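Local coordinates for protein D-hydantoinase (Ralstonia pickettii, PDB 1NFG) that probably catalyses the stereospecific hydrolysis of the cyclic amide bond of D-hydantoin derivatives, using two zinc ions per subunit, at residues Asp55-Val60 with Leu258-Thr263; Asp296-Ala301 with Gly305-Val310; Glu342-Val347 with Glu363-Arg368. All blocks are in the same frame, centred on the assembly; numbering follows the deposited sequence.

Contact 1. Residues Asp55-Val60 with Leu258-Thr263. With ZN (zinc ion), chain E.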
ATOM      1  N   ASP A  55      20.408 -25.385  -8.392  1.00 19.82           N
ATOM      2  CA  ASP A  55      18.955 -25.446  -8.271  1.00 19.54           C
ATOM      3  C   ASP A  55      18.511 -25.897  -6.879  1.00 20.24           C
ATOM      4  O   ASP A  55      18.500 -27.090  -6.581  1.00 22.34           O
ATOM      5  CB  ASP A  55      18.403 -26.398  -9.327  1.00 17.72           C
ATOM      6  CG  ASP A  55      16.921 -26.262  -9.500  1.00 18.15           C
ATOM      7  OD1 ASP A  55      16.259 -25.775  -8.556  1.00 18.36           O
ATOM      8  OD2 ASP A  55      16.418 -26.651 -10.574  1.00 17.00           O
ATOM      9  N   VAL A  56      18.129 -24.946  -6.033  1.00 19.52           N
ATOM     10  CA  VAL A  56      17.716 -25.267  -4.674  1.00 18.54           C
ATOM     11  C   VAL A  56      16.260 -25.703  -4.511  1.00 19.30           C
ATOM     12  O   VAL A  56      15.738 -25.714  -3.397  1.00 18.58           O
ATOM     13  CB  VAL A  56      17.992 -24.077  -3.718  1.00 18.57           C
ATOM     14  CG1 VAL A  56      19.458 -23.676  -3.818  1.00 17.30           C
ATOM     15  CG2 VAL A  56      17.078 -22.896  -4.047  1.00 13.65           C
ATOM     16  N   HIS A  57      15.601 -26.073  -5.603  1.00 19.92           N
ATOM     17  CA  HIS A  57      14.213 -26.509  -5.495  1.00 21.72           C
ATOM     18  C   HIS A  57      13.893 -27.637  -6.467  1.00 22.78           C
ATOM     19  O   HIS A  57      13.327 -27.400  -7.538  1.00 23.93           O
ATOM     20  CB  HIS A  57      13.265 -25.330  -5.734  1.00 22.43           C
ATOM     21  CG  HIS A  57      11.835 -25.611  -5.377  1.00 24.41           C
ATOM     22  ND1 HIS A  57      10.961 -24.619  -4.981  1.00 24.89           N
ATOM     23  CD2 HIS A  57      11.127 -26.764  -5.351  1.00 25.50           C
ATOM     24  CE1 HIS A  57       9.780 -25.152  -4.723  1.00 25.49           C
ATOM     25  NE2 HIS A  57       9.854 -26.452  -4.939  1.00 26.40           N
ATOM     26  N   THR A  58      14.249 -28.863  -6.085  1.00 21.97           N
ATOM     27  CA  THR A  58      13.991 -30.031  -6.919  1.00 23.11           C
ATOM     28  C   THR A  58      13.314 -31.169  -6.168  1.00 24.48           C
ATOM     29  O   THR A  58      13.426 -31.294  -4.945  1.00 23.93           O
ATOM     30  CB  THR A  58      15.291 -30.611  -7.530  1.00 22.66           C
ATOM     31  OG1 THR A  58      16.206 -30.953  -6.479  1.00 24.48           O
ATOM     32  CG2 THR A  58      15.937 -29.615  -8.460  1.00 22.70           C
ATOM     33  N   HIS A  59      12.605 -31.992  -6.932  1.00 26.97           N
ATOM     34  CA  HIS A  59      11.919 -33.173  -6.422  1.00 28.78           C
ATOM     35  C   HIS A  59      12.326 -34.249  -7.417  1.00 30.47           C
ATOM     36  O   HIS A  59      11.503 -34.824  -8.130  1.00 30.73           O
ATOM     37  CB  HIS A  59      10.408 -32.960  -6.434  1.00 29.49           C
ATOM     38  CG  HIS A  59       9.959 -31.809  -5.586  1.00 29.65           C
ATOM     39  ND1 HIS A  59      10.198 -31.748  -4.230  1.00 28.76           N
ATOM     40  CD2 HIS A  59       9.292 -30.674  -5.902  1.00 29.56           C
ATOM     41  CE1 HIS A  59       9.697 -30.625  -3.747  1.00 29.47           C
ATOM     42  NE2 HIS A  59       9.143 -29.955  -4.741  1.00 31.28           N
ATOM     43  N   VAL A  60      13.635 -34.470  -7.463  1.00 32.34           N
ATOM     44  CA  VAL A  60      14.282 -35.422  -8.351  1.00 34.79           C
ATOM     45  C   VAL A  60      13.667 -36.829  -8.391  1.00 36.05           C
ATOM     46  O   VAL A  60      13.472 -37.392  -9.470  1.00 34.05           O
ATOM     47  CB  VAL A  60      15.774 -35.498  -7.985  1.00 35.12           C
ATOM     48  CG1 VAL A  60      16.440 -36.590  -8.743  1.00 38.14           C
ATOM     49  CG2 VAL A  60      16.440 -34.172  -8.306  1.00 35.99           C
ATOM     50  N   LEU A 258      12.428 -13.995   2.796  1.00 17.55           N
ATOM     51  CA  LEU A 258      13.145 -14.261   1.559  1.00 16.08           C
ATOM     52  C   LEU A 258      12.145 -14.945   0.666  1.00 15.24           C
ATOM     53  O   LEU A 258      11.190 -15.533   1.159  1.00 16.98           O
ATOM     54  CB  LEU A 258      14.324 -15.204   1.794  1.00 15.13           C
ATOM     55  CG  LEU A 258      15.204 -14.919   3.008  1.00 17.51           C
ATOM     56  CD1 LEU A 258      16.323 -15.931   3.059  1.00 17.08           C
ATOM     57  CD2 LEU A 258      15.762 -13.504   2.926  1.00 20.06           C
ATOM     58  N   ALA A 259      12.359 -14.872  -0.642  1.00 13.42           N
ATOM     59  CA  ALA A 259      11.460 -15.513  -1.574  1.00 15.02           C
ATOM     60  C   ALA A 259      12.190 -15.859  -2.864  1.00 16.44           C
ATOM     61  O   ALA A 259      13.309 -15.404  -3.099  1.00 16.18           O
ATOM     62  CB  ALA A 259      10.273 -14.609  -1.860  1.00 14.82           C
ATOM     63  N   GLU A 260      11.542 -16.664  -3.697  1.00 17.74           N
ATOM     64  CA  GLU A 260      12.106 -17.096  -4.970  1.00 18.83           C
ATOM     65  C   GLU A 260      10.971 -17.263  -5.975  1.00 18.78           C
ATOM     66  O   GLU A 260       9.802 -17.084  -5.633  1.00 18.72           O
ATOM     67  CB  GLU A 260      12.803 -18.449  -4.798  1.00 19.73           C
ATOM     68  CG  GLU A 260      11.900 -19.520  -4.158  1.00 22.35           C
ATOM     69  CD  GLU A 260      12.212 -20.942  -4.620  1.00 24.48           C
ATOM     70  OE1 GLU A 260      13.392 -21.349  -4.551  1.00 25.84           O
ATOM     71  OE2 GLU A 260      11.277 -21.658  -5.049  1.00 22.30           O
ATOM     72  N   THR A 261      11.322 -17.584  -7.218  1.00 18.70           N
ATOM     73  CA  THR A 261      10.324 -17.863  -8.253  1.00 19.37           C
ATOM     74  C   THR A 261      10.873 -19.051  -9.017  1.00 19.52           C
ATOM     75  O   THR A 261      11.987 -19.518  -8.738  1.00 18.53           O
ATOM     76  CB  THR A 261      10.123 -16.738  -9.271  1.00 17.50           C
ATOM     77  OG1 THR A 261      10.281 -15.477  -8.629  1.00 26.50           O
ATOM     78  CG2 THR A 261       8.715 -16.813  -9.846  1.00 11.82           C
ATOM     79  N   CYS A 262      10.103 -19.530  -9.985  1.00 16.99           N
ATOM     80  CA  CYS A 262      10.538 -20.670 -10.749  1.00 18.31           C
ATOM     81  C   CYS A 262      10.319 -20.412 -12.225  1.00 19.70           C
ATOM     82  O   CYS A 262       9.314 -19.838 -12.632  1.00 20.72           O
ATOM     83  CB  CYS A 262       9.792 -21.928 -10.274  1.00 17.54           C
ATOM     84  SG  CYS A 262       9.982 -22.261  -8.475  1.00 15.93           S
ATOM     85  N   THR A 263      11.289 -20.844 -13.013  1.00 20.46           N
ATOM     86  CA  THR A 263      11.287 -20.675 -14.449  1.00 20.55           C
ATOM     87  C   THR A 263       9.918 -20.561 -15.106  1.00 23.12           C
ATOM     88  O   THR A 263       9.626 -19.556 -15.759  1.00 24.57           O
ATOM     89  CB  THR A 263      12.043 -21.826 -15.107  1.00 19.95           C
ATOM     90  OG1 THR A 263      13.238 -22.092 -14.357  1.00 19.79           O
ATOM     91  CG2 THR A 263      12.398 -21.479 -16.547  1.00 16.29           C
TER
HETATM   92 ZN    ZN E 501       7.998 -27.927  -4.715  1.00 21.03          ZN
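Glu260 is where 258-263 first meets the strand carrying His57. ND1 of His57 donates to OE2 of Glu260 over 3.0 Å, and at 166° the bond is nearly straight. The oxygen sits at the imidazole edge, close to the ring plane, while ND1 reaches the syn side of the carboxylate, tilted moderately out of its plane. Ring and carboxylate are turned only 28° from one another. OE1 of Glu260 lies 4.0 Å from Val56 CG2 and is hydrogen-bonded to Tyr234 OH; OE2 also accepts the backbone N of His237, so both oxygens are pinned.

Two residues on, Cys262 brings its sulfur obliquely toward the same ring, with SG 4.9 Å from the His57 centroid. The other nitrogen of His57, NE2, binds zinc at 2.4 Å, and NE2 of His59 joins it at 2.3 Å. Asp55 forms an Asx turn here, its OD1 accepting from the backbone N of His57. With Asp313 and the carbamylated Lys148 completing the metal's ligands, this is the His-X-His zinc site of an amidohydrolase TIM barrel, in which Glu260 is a second-shell carboxylate orienting a first-shell histidine.

Contact 2. Residues Asp296-Ala301 with Gly305-Val310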
ATOM      1  N   ASP A 296       5.705  -9.916 -16.035  1.00 23.77           N
ATOM      2  CA  ASP A 296       6.385  -8.628 -15.973  1.00 24.00           C
ATOM      3  C   ASP A 296       6.700  -8.286 -14.531  1.00 22.95           C
ATOM      4  O   ASP A 296       7.804  -7.850 -14.212  1.00 23.75           O
ATOM      5  CB  ASP A 296       5.527  -7.522 -16.581  1.00 26.42           C
ATOM      6  CG  ASP A 296       5.079  -7.837 -17.989  1.00 29.75           C
ATOM      7  OD1 ASP A 296       5.848  -8.484 -18.738  1.00 30.36           O
ATOM      8  OD2 ASP A 296       3.957  -7.422 -18.348  1.00 32.68           O
ATOM      9  N   VAL A 297       5.722  -8.485 -13.659  1.00 20.39           N
ATOM     10  CA  VAL A 297       5.914  -8.199 -12.251  1.00 18.24           C
ATOM     11  C   VAL A 297       7.128  -8.942 -11.715  1.00 17.45           C
ATOM     12  O   VAL A 297       7.995  -8.347 -11.074  1.00 16.57           O
ATOM     13  CB  VAL A 297       4.665  -8.605 -11.432  1.00 17.70           C
ATOM     14  CG1 VAL A 297       4.999  -8.668  -9.951  1.00 15.11           C
ATOM     15  CG2 VAL A 297       3.554  -7.601 -11.670  1.00 16.65           C
ATOM     16  N   LEU A 298       7.186 -10.244 -11.990  1.00 17.23           N
ATOM     17  CA  LEU A 298       8.279 -11.091 -11.523  1.00 17.15           C
ATOM     18  C   LEU A 298       9.631 -10.693 -12.126  1.00 16.79           C
ATOM     19  O   LEU A 298      10.626 -10.556 -11.399  1.00 16.27           O
ATOM     20  CB  LEU A 298       7.966 -12.564 -11.826  1.00 17.25           C
ATOM     21  CG  LEU A 298       6.774 -13.155 -11.058  1.00 17.21           C
ATOM     22  CD1 LEU A 298       6.439 -14.530 -11.608  1.00 14.54           C
ATOM     23  CD2 LEU A 298       7.089 -13.220  -9.562  1.00 14.78           C
ATOM     24  N   TRP A 299       9.675 -10.514 -13.443  1.00 15.19           N
ATOM     25  CA  TRP A 299      10.918 -10.102 -14.081  1.00 15.97           C
ATOM     26  C   TRP A 299      11.392  -8.769 -13.500  1.00 16.39           C
ATOM     27  O   TRP A 299      12.584  -8.598 -13.260  1.00 17.17           O
ATOM     28  CB  TRP A 299      10.748  -9.973 -15.594  1.00 16.42           C
ATOM     29  CG  TRP A 299      10.842 -11.281 -16.361  1.00 18.92           C
ATOM     30  CD1 TRP A 299       9.852 -11.874 -17.095  1.00 18.43           C
ATOM     31  CD2 TRP A 299      12.008 -12.109 -16.525  1.00 18.46           C
ATOM     32  NE1 TRP A 299      10.329 -13.009 -17.709  1.00 19.70           N
ATOM     33  CE2 TRP A 299      11.649 -13.176 -17.377  1.00 18.83           C
ATOM     34  CE3 TRP A 299      13.321 -12.047 -16.038  1.00 18.91           C
ATOM     35  CZ2 TRP A 299      12.556 -14.174 -17.754  1.00 17.57           C
ATOM     36  CZ3 TRP A 299      14.224 -13.044 -16.415  1.00 17.57           C
ATOM     37  CH2 TRP A 299      13.834 -14.089 -17.263  1.00 16.85           C
ATOM     38  N   ASN A 300      10.473  -7.827 -13.266  1.00 15.76           N
ATOM     39  CA  ASN A 300      10.865  -6.538 -12.697  1.00 17.51           C
ATOM     40  C   ASN A 300      11.430  -6.758 -11.315  1.00 18.49           C
ATOM     41  O   ASN A 300      12.431  -6.149 -10.941  1.00 19.85           O
ATOM     42  CB  ASN A 300       9.686  -5.559 -12.601  1.00 19.84           C
ATOM     43  CG  ASN A 300       9.268  -5.002 -13.961  1.00 24.83           C
ATOM     44  OD1 ASN A 300      10.097  -4.840 -14.864  1.00 26.35           O
ATOM     45  ND2 ASN A 300       7.978  -4.690 -14.106  1.00 24.10           N
ATOM     46  N   ALA A 301      10.787  -7.637 -10.553  1.00 19.49           N
ATOM     47  CA  ALA A 301      11.241  -7.934  -9.204  1.00 19.35           C
ATOM     48  C   ALA A 301      12.642  -8.529  -9.271  1.00 20.02           C
ATOM     49  O   ALA A 301      13.493  -8.221  -8.436  1.00 20.77           O
ATOM     50  CB  ALA A 301      10.288  -8.897  -8.533  1.00 19.89           C
ATOM     51  N   GLY A 305      16.351  -7.087  -7.843  1.00 16.96           N
ATOM     52  CA  GLY A 305      17.009  -7.889  -6.823  1.00 18.66           C
ATOM     53  C   GLY A 305      16.166  -8.362  -5.651  1.00 19.02           C
ATOM     54  O   GLY A 305      16.685  -8.616  -4.563  1.00 19.33           O
ATOM     55  N   VAL A 306      14.867  -8.494  -5.871  1.00 18.72           N
ATOM     56  CA  VAL A 306      13.964  -8.930  -4.820  1.00 19.20           C
ATOM     57  C   VAL A 306      14.142 -10.402  -4.438  1.00 19.50           C
ATOM     58  O   VAL A 306      14.302 -10.723  -3.262  1.00 19.91           O
ATOM     59  CB  VAL A 306      12.499  -8.691  -5.245  1.00 19.42           C
ATOM     60  CG1 VAL A 306      11.547  -9.230  -4.196  1.00 18.05           C
ATOM     61  CG2 VAL A 306      12.272  -7.209  -5.460  1.00 19.30           C
ATOM     62  N   PHE A 307      14.120 -11.285  -5.436  1.00 18.95           N
ATOM     63  CA  PHE A 307      14.241 -12.727  -5.214  1.00 18.90           C
ATOM     64  C   PHE A 307      15.653 -13.256  -4.993  1.00 20.31           C
ATOM     65  O   PHE A 307      16.628 -12.698  -5.491  1.00 21.30           O
ATOM     66  CB  PHE A 307      13.611 -13.481  -6.383  1.00 17.30           C
ATOM     67  CG  PHE A 307      12.130 -13.263  -6.518  1.00 17.81           C
ATOM     68  CD1 PHE A 307      11.277 -13.500  -5.439  1.00 16.04           C
ATOM     69  CD2 PHE A 307      11.580 -12.846  -7.729  1.00 16.02           C
ATOM     70  CE1 PHE A 307       9.902 -13.330  -5.569  1.00 17.58           C
ATOM     71  CE2 PHE A 307      10.203 -12.672  -7.867  1.00 16.18           C
ATOM     72  CZ  PHE A 307       9.362 -12.916  -6.788  1.00 16.06           C
ATOM     73  N   GLU A 308      15.751 -14.355  -4.253  1.00 20.05           N
ATOM     74  CA  GLU A 308      17.036 -14.968  -3.962  1.00 18.26           C
ATOM     75  C   GLU A 308      17.506 -15.861  -5.103  1.00 17.60           C
ATOM     76  O   GLU A 308      18.697 -16.157  -5.212  1.00 16.32           O
ATOM     77  CB  GLU A 308      16.943 -15.801  -2.692  1.00 18.31           C
ATOM     78  CG  GLU A 308      16.482 -15.027  -1.497  1.00 20.83           C
ATOM     79  CD  GLU A 308      17.373 -13.852  -1.216  1.00 23.07           C
ATOM     80  OE1 GLU A 308      18.604 -14.042  -1.208  1.00 23.56           O
ATOM     81  OE2 GLU A 308      16.847 -12.740  -0.994  1.00 25.96           O
ATOM     82  N   THR A 309      16.583 -16.282  -5.962  1.00 15.72           N
ATOM     83  CA  THR A 309      16.958 -17.164  -7.057  1.00 16.07           C
ATOM     84  C   THR A 309      15.761 -17.512  -7.918  1.00 16.37           C
ATOM     85  O   THR A 309      14.639 -17.134  -7.615  1.00 17.83           O
ATOM     86  CB  THR A 309      17.524 -18.505  -6.508  1.00 15.84           C
ATOM     87  OG1 THR A 309      17.934 -19.348  -7.590  1.00 16.26           O
ATOM     88  CG2 THR A 309      16.453 -19.244  -5.715  1.00 14.13           C
ATOM     89  N   VAL A 310      16.021 -18.233  -9.002  1.00 17.89           N
ATOM     90  CA  VAL A 310      14.970 -18.719  -9.886  1.00 18.63           C
ATOM     91  C   VAL A 310      15.243 -20.221  -9.934  1.00 20.60           C
ATOM     92  O   VAL A 310      16.134 -20.664 -10.661  1.00 21.63           O
ATOM     93  CB  VAL A 310      15.078 -18.159 -11.322  1.00 17.73           C
ATOM     94  CG1 VAL A 310      14.023 -18.817 -12.208  1.00 14.19           C
ATOM     95  CG2 VAL A 310      14.902 -16.647 -11.319  1.00 16.64           C
TER
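Two matching first torsions bring Leu298 and Phe307 together: in each, CG lies opposite the carbonyl carbon, with chi1 at -66° for Leu298 and -64° for Phe307. The leucine leaves the flank of helix 292-303 and the phenylalanine comes back from the chain that follows it. Leu298 presents its CD2 methyl to the rim of the phenyl ring, near the ring plane, 3.6 Å from Phe307 CE2. Ala301, one turn further along the helix, adds its CB at 3.8 Å from the same CE2, this time obliquely, so one ring corner is held by two aliphatic groups. Leu244 of helix 241-253 touches both Ala301 and Phe307, and Ala259 and Thr261 of strand 257-262 also pack on the ring.

The turn between helix and loop is a Schellman motif. Gly305 has left helical geometry with positive phi, and the next residue, Val306, sends its backbone N back to the carbonyl O of Ala301 over 2.9 Å in a bond that is nearly straight at the hydrogen, 166°. The donor stands tilted from the carbonyl plane. Alongside that bond runs the apolar contact that usually accompanies the motif: CB of Ala301 faces CB of Val306 at 4.0 Å.

One polar bond and a patch of hydrocarbon thus do the work together. The bond occupies a carbonyl near the end of the helix, and the apolar groups of Val306 and Phe307 pack against its last turns at Leu298 and Ala301. The chemistry is consistent with a reversal held by one backbone bond and by buried nonpolar contacts, which sends the chain from the outer helix back into the barrel toward strand 310-311.

Contact 3. Residues Glu342-Val347 with Glu363-Arg368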
ATOM      1  N   GLU A 342      16.210 -27.341 -18.357  1.00 23.38           N
ATOM      2  CA  GLU A 342      15.972 -26.106 -19.087  1.00 23.03           C
ATOM      3  C   GLU A 342      16.170 -24.821 -18.289  1.00 23.29           C
ATOM      4  O   GLU A 342      16.346 -23.752 -18.878  1.00 23.21           O
ATOM      5  CB  GLU A 342      14.554 -26.111 -19.666  1.00 22.44           C
ATOM      6  CG  GLU A 342      14.251 -27.297 -20.567  1.00 22.11           C
ATOM      7  CD  GLU A 342      13.638 -28.478 -19.826  1.00 21.94           C
ATOM      8  OE1 GLU A 342      14.050 -28.763 -18.680  1.00 20.59           O
ATOM      9  OE2 GLU A 342      12.747 -29.134 -20.406  1.00 22.00           O
ATOM     10  N   ARG A 343      16.169 -24.925 -16.961  1.00 22.78           N
ATOM     11  CA  ARG A 343      16.291 -23.746 -16.107  1.00 23.05           C
ATOM     12  C   ARG A 343      17.240 -22.648 -16.585  1.00 23.60           C
ATOM     13  O   ARG A 343      16.794 -21.542 -16.884  1.00 24.06           O
ATOM     14  CB  ARG A 343      16.657 -24.135 -14.668  1.00 21.59           C
ATOM     15  CG  ARG A 343      16.580 -22.940 -13.701  1.00 21.12           C
ATOM     16  CD  ARG A 343      16.930 -23.292 -12.259  1.00 17.90           C
ATOM     17  NE  ARG A 343      18.279 -23.834 -12.132  1.00 19.83           N
ATOM     18  CZ  ARG A 343      19.214 -23.336 -11.330  1.00 21.07           C
ATOM     19  NH1 ARG A 343      18.946 -22.276 -10.578  1.00 22.48           N
ATOM     20  NH2 ARG A 343      20.417 -23.895 -11.278  1.00 20.58           N
ATOM     21  N   LEU A 344      18.535 -22.937 -16.662  1.00 24.01           N
ATOM     22  CA  LEU A 344      19.498 -21.921 -17.082  1.00 23.22           C
ATOM     23  C   LEU A 344      19.205 -21.296 -18.439  1.00 24.14           C
ATOM     24  O   LEU A 344      19.150 -20.072 -18.556  1.00 25.98           O
ATOM     25  CB  LEU A 344      20.928 -22.478 -17.084  1.00 20.56           C
ATOM     26  CG  LEU A 344      21.606 -22.859 -15.764  1.00 17.96           C
ATOM     27  CD1 LEU A 344      23.035 -22.385 -15.799  1.00 16.86           C
ATOM     28  CD2 LEU A 344      20.903 -22.240 -14.586  1.00 17.80           C
ATOM     29  N   MET A 345      19.021 -22.113 -19.468  1.00 24.01           N
ATOM     30  CA  MET A 345      18.749 -21.561 -20.788  1.00 25.26           C
ATOM     31  C   MET A 345      17.565 -20.612 -20.767  1.00 25.60           C
ATOM     32  O   MET A 345      17.635 -19.509 -21.309  1.00 27.19           O
ATOM     33  CB  MET A 345      18.493 -22.671 -21.806  1.00 25.57           C
ATOM     34  CG  MET A 345      19.749 -23.414 -22.243  1.00 26.60           C
ATOM     35  SD  MET A 345      19.395 -24.641 -23.518  1.00 28.22           S
ATOM     36  CE  MET A 345      18.609 -25.925 -22.522  1.00 27.60           C
ATOM     37  N   MET A 346      16.479 -21.041 -20.130  1.00 25.92           N
ATOM     38  CA  MET A 346      15.271 -20.232 -20.035  1.00 24.51           C
ATOM     39  C   MET A 346      15.499 -18.913 -19.292  1.00 24.30           C
ATOM     40  O   MET A 346      15.078 -17.854 -19.751  1.00 25.40           O
ATOM     41  CB  MET A 346      14.166 -21.037 -19.353  1.00 24.02           C
ATOM     42  CG  MET A 346      13.658 -22.192 -20.188  1.00 24.23           C
ATOM     43  SD  MET A 346      12.914 -21.624 -21.732  1.00 27.47           S
ATOM     44  CE  MET A 346      14.233 -21.802 -22.766  1.00 28.96           C
ATOM     45  N   VAL A 347      16.164 -18.970 -18.147  1.00 23.18           N
ATOM     46  CA  VAL A 347      16.432 -17.758 -17.391  1.00 23.04           C
ATOM     47  C   VAL A 347      17.376 -16.866 -18.190  1.00 26.02           C
ATOM     48  O   VAL A 347      17.230 -15.640 -18.194  1.00 26.45           O
ATOM     49  CB  VAL A 347      17.067 -18.081 -16.019  1.00 22.04           C
ATOM     50  CG1 VAL A 347      17.562 -16.803 -15.350  1.00 18.78           C
ATOM     51  CG2 VAL A 347      16.047 -18.788 -15.130  1.00 19.69           C
ATOM     52  N   GLU A 363      24.050 -14.344 -10.643  1.00 22.50           N
ATOM     53  CA  GLU A 363      23.620 -14.133  -9.265  1.00 22.43           C
ATOM     54  C   GLU A 363      22.412 -15.006  -8.933  1.00 21.70           C
ATOM     55  O   GLU A 363      22.409 -15.743  -7.950  1.00 21.80           O
ATOM     56  CB  GLU A 363      23.249 -12.660  -9.037  1.00 23.80           C
ATOM     57  CG  GLU A 363      22.475 -12.415  -7.736  1.00 25.87           C
ATOM     58  CD  GLU A 363      21.887 -11.010  -7.628  1.00 26.64           C
ATOM     59  OE1 GLU A 363      21.538 -10.408  -8.668  1.00 28.60           O
ATOM     60  OE2 GLU A 363      21.755 -10.511  -6.493  1.00 26.97           O
ATOM     61  N   LEU A 364      21.393 -14.919  -9.773  1.00 21.74           N
ATOM     62  CA  LEU A 364      20.150 -15.653  -9.578  1.00 23.09           C
ATOM     63  C   LEU A 364      20.249 -17.146  -9.812  1.00 24.41           C
ATOM     64  O   LEU A 364      19.711 -17.948  -9.053  1.00 26.47           O
ATOM     65  CB  LEU A 364      19.076 -15.095 -10.511  1.00 21.15           C
ATOM     66  CG  LEU A 364      18.681 -13.638 -10.307  1.00 18.87           C
ATOM     67  CD1 LEU A 364      17.801 -13.182 -11.456  1.00 15.87           C
ATOM     68  CD2 LEU A 364      17.970 -13.502  -8.972  1.00 20.02           C
ATOM     69  N   VAL A 365      20.930 -17.505 -10.886  1.00 24.52           N
ATOM     70  CA  VAL A 365      21.085 -18.891 -11.286  1.00 23.47           C
ATOM     71  C   VAL A 365      22.055 -19.718 -10.433  1.00 23.80           C
ATOM     72  O   VAL A 365      21.968 -20.950 -10.409  1.00 22.66           O
ATOM     73  CB  VAL A 365      21.482 -18.920 -12.789  1.00 23.22           C
ATOM     74  CG1 VAL A 365      22.511 -19.972 -13.066  1.00 24.17           C
ATOM     75  CG2 VAL A 365      20.250 -19.131 -13.627  1.00 20.93           C
ATOM     76  N   ALA A 366      22.956 -19.056  -9.707  1.00 23.69           N
ATOM     77  CA  ALA A 366      23.917 -19.802  -8.908  1.00 22.60           C
ATOM     78  C   ALA A 366      24.497 -19.155  -7.649  1.00 22.88           C
ATOM     79  O   ALA A 366      24.457 -19.749  -6.572  1.00 24.24           O
ATOM     80  CB  ALA A 366      25.055 -20.253  -9.806  1.00 23.11           C
ATOM     81  N   THR A 367      25.035 -17.946  -7.768  1.00 22.12           N
ATOM     82  CA  THR A 367      25.671 -17.309  -6.619  1.00 20.87           C
ATOM     83  C   THR A 367      24.787 -16.949  -5.434  1.00 21.02           C
ATOM     84  O   THR A 367      25.153 -17.212  -4.287  1.00 21.79           O
ATOM     85  CB  THR A 367      26.449 -16.047  -7.045  1.00 20.16           C
ATOM     86  OG1 THR A 367      27.316 -16.372  -8.136  1.00 21.56           O
ATOM     87  CG2 THR A 367      27.298 -15.530  -5.895  1.00 17.77           C
ATOM     88  N   ARG A 368      23.631 -16.349  -5.685  1.00 20.48           N
ATOM     89  CA  ARG A 368      22.768 -15.970  -4.574  1.00 20.38           C
ATOM     90  C   ARG A 368      22.202 -17.182  -3.816  1.00 19.09           C
ATOM     91  O   ARG A 368      22.180 -17.180  -2.585  1.00 18.62           O
ATOM     92  CB  ARG A 368      21.645 -15.049  -5.065  1.00 21.87           C
ATOM     93  CG  ARG A 368      21.047 -14.175  -3.973  1.00 21.32           C
ATOM     94  CD  ARG A 368      20.136 -13.102  -4.546  1.00 21.58           C
ATOM     95  NE  ARG A 368      19.499 -12.323  -3.486  1.00 24.09           N
ATOM     96  CZ  ARG A 368      18.672 -11.300  -3.691  1.00 24.87           C
ATOM     97  NH1 ARG A 368      18.374 -10.912  -4.922  1.00 23.77           N
ATOM     98  NH2 ARG A 368      18.123 -10.669  -2.658  1.00 24.87           N
TER
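Arg343 reaches from helix 343-352 to the backbone of Val365, and its side chain is easily followed outward. CB points toward helix 358-372. CG lies opposite the backbone N (chi1 -171°) and close to Thr263, and the chain stays extended through CD before turning at chi3, 59°, to present the guanidinium. NE has Asp55 OD2 as a distant, weak ionic partner. At the tip, NH1 gives a weak hydrogen bond to Val365 O, 3.3 Å away and well bent, and NH2 stands 3.4 Å from the same oxygen. That carbonyl approaches the guanidinium obliquely. NH1 also donates to Val310 O, and NH2 is hydrogen-bonded to Thr85 OG1.

Beside this polar link, Val365 pushes its branched end between two residues of the other helix. CG1 meets Leu344 CD1 at 3.7 Å, and CG2 meets Val347 CG1 at 4.0 Å; the closer approach of Leu344 CD2 is doubtful as modelled. The two short helical segments approach to 10.8 Å at their axes, their N-to-C directions 131° apart. Helix 358-372 has a wider, pi-type turn here, where Arg368 N bonds to Glu363 O, and Val365 and Ala366 lie within that turn.

A buried arginine spends its N-H groups mostly on neutral acceptors here, so its charge is probably offset only in part by Asp55. The chemistry implies that the bonds to Val310 O and Thr85 OG1 probably hold the guanidinium, with the weak bond to Val365 O added to them, while Val365 alone contributes nearly half of the surface buried between the two segments.

Read from the N terminus, the three contacts come in series, and none encloses or crosses another. Contact 1 closes by far the longest excursion, 197 residues, bringing the strand end at 55-60 back to strand 257-262. The chain then runs on to contact 2, a tight turn spanning three residues, and later to contact 3, which pairs two helices across a 15-residue connection. Segment 305-310 touches both others: Ala259 O and Glu308 N probably bond to join contacts 1 and 2, while Thr309 with Leu364, and Gly305 with Arg368, join contacts 2 and 3. Asp55 and Thr263 of contact 1 also pack directly on contact 3, at Arg343 and Met346. Barrel strands and outer helices are thereby tied together.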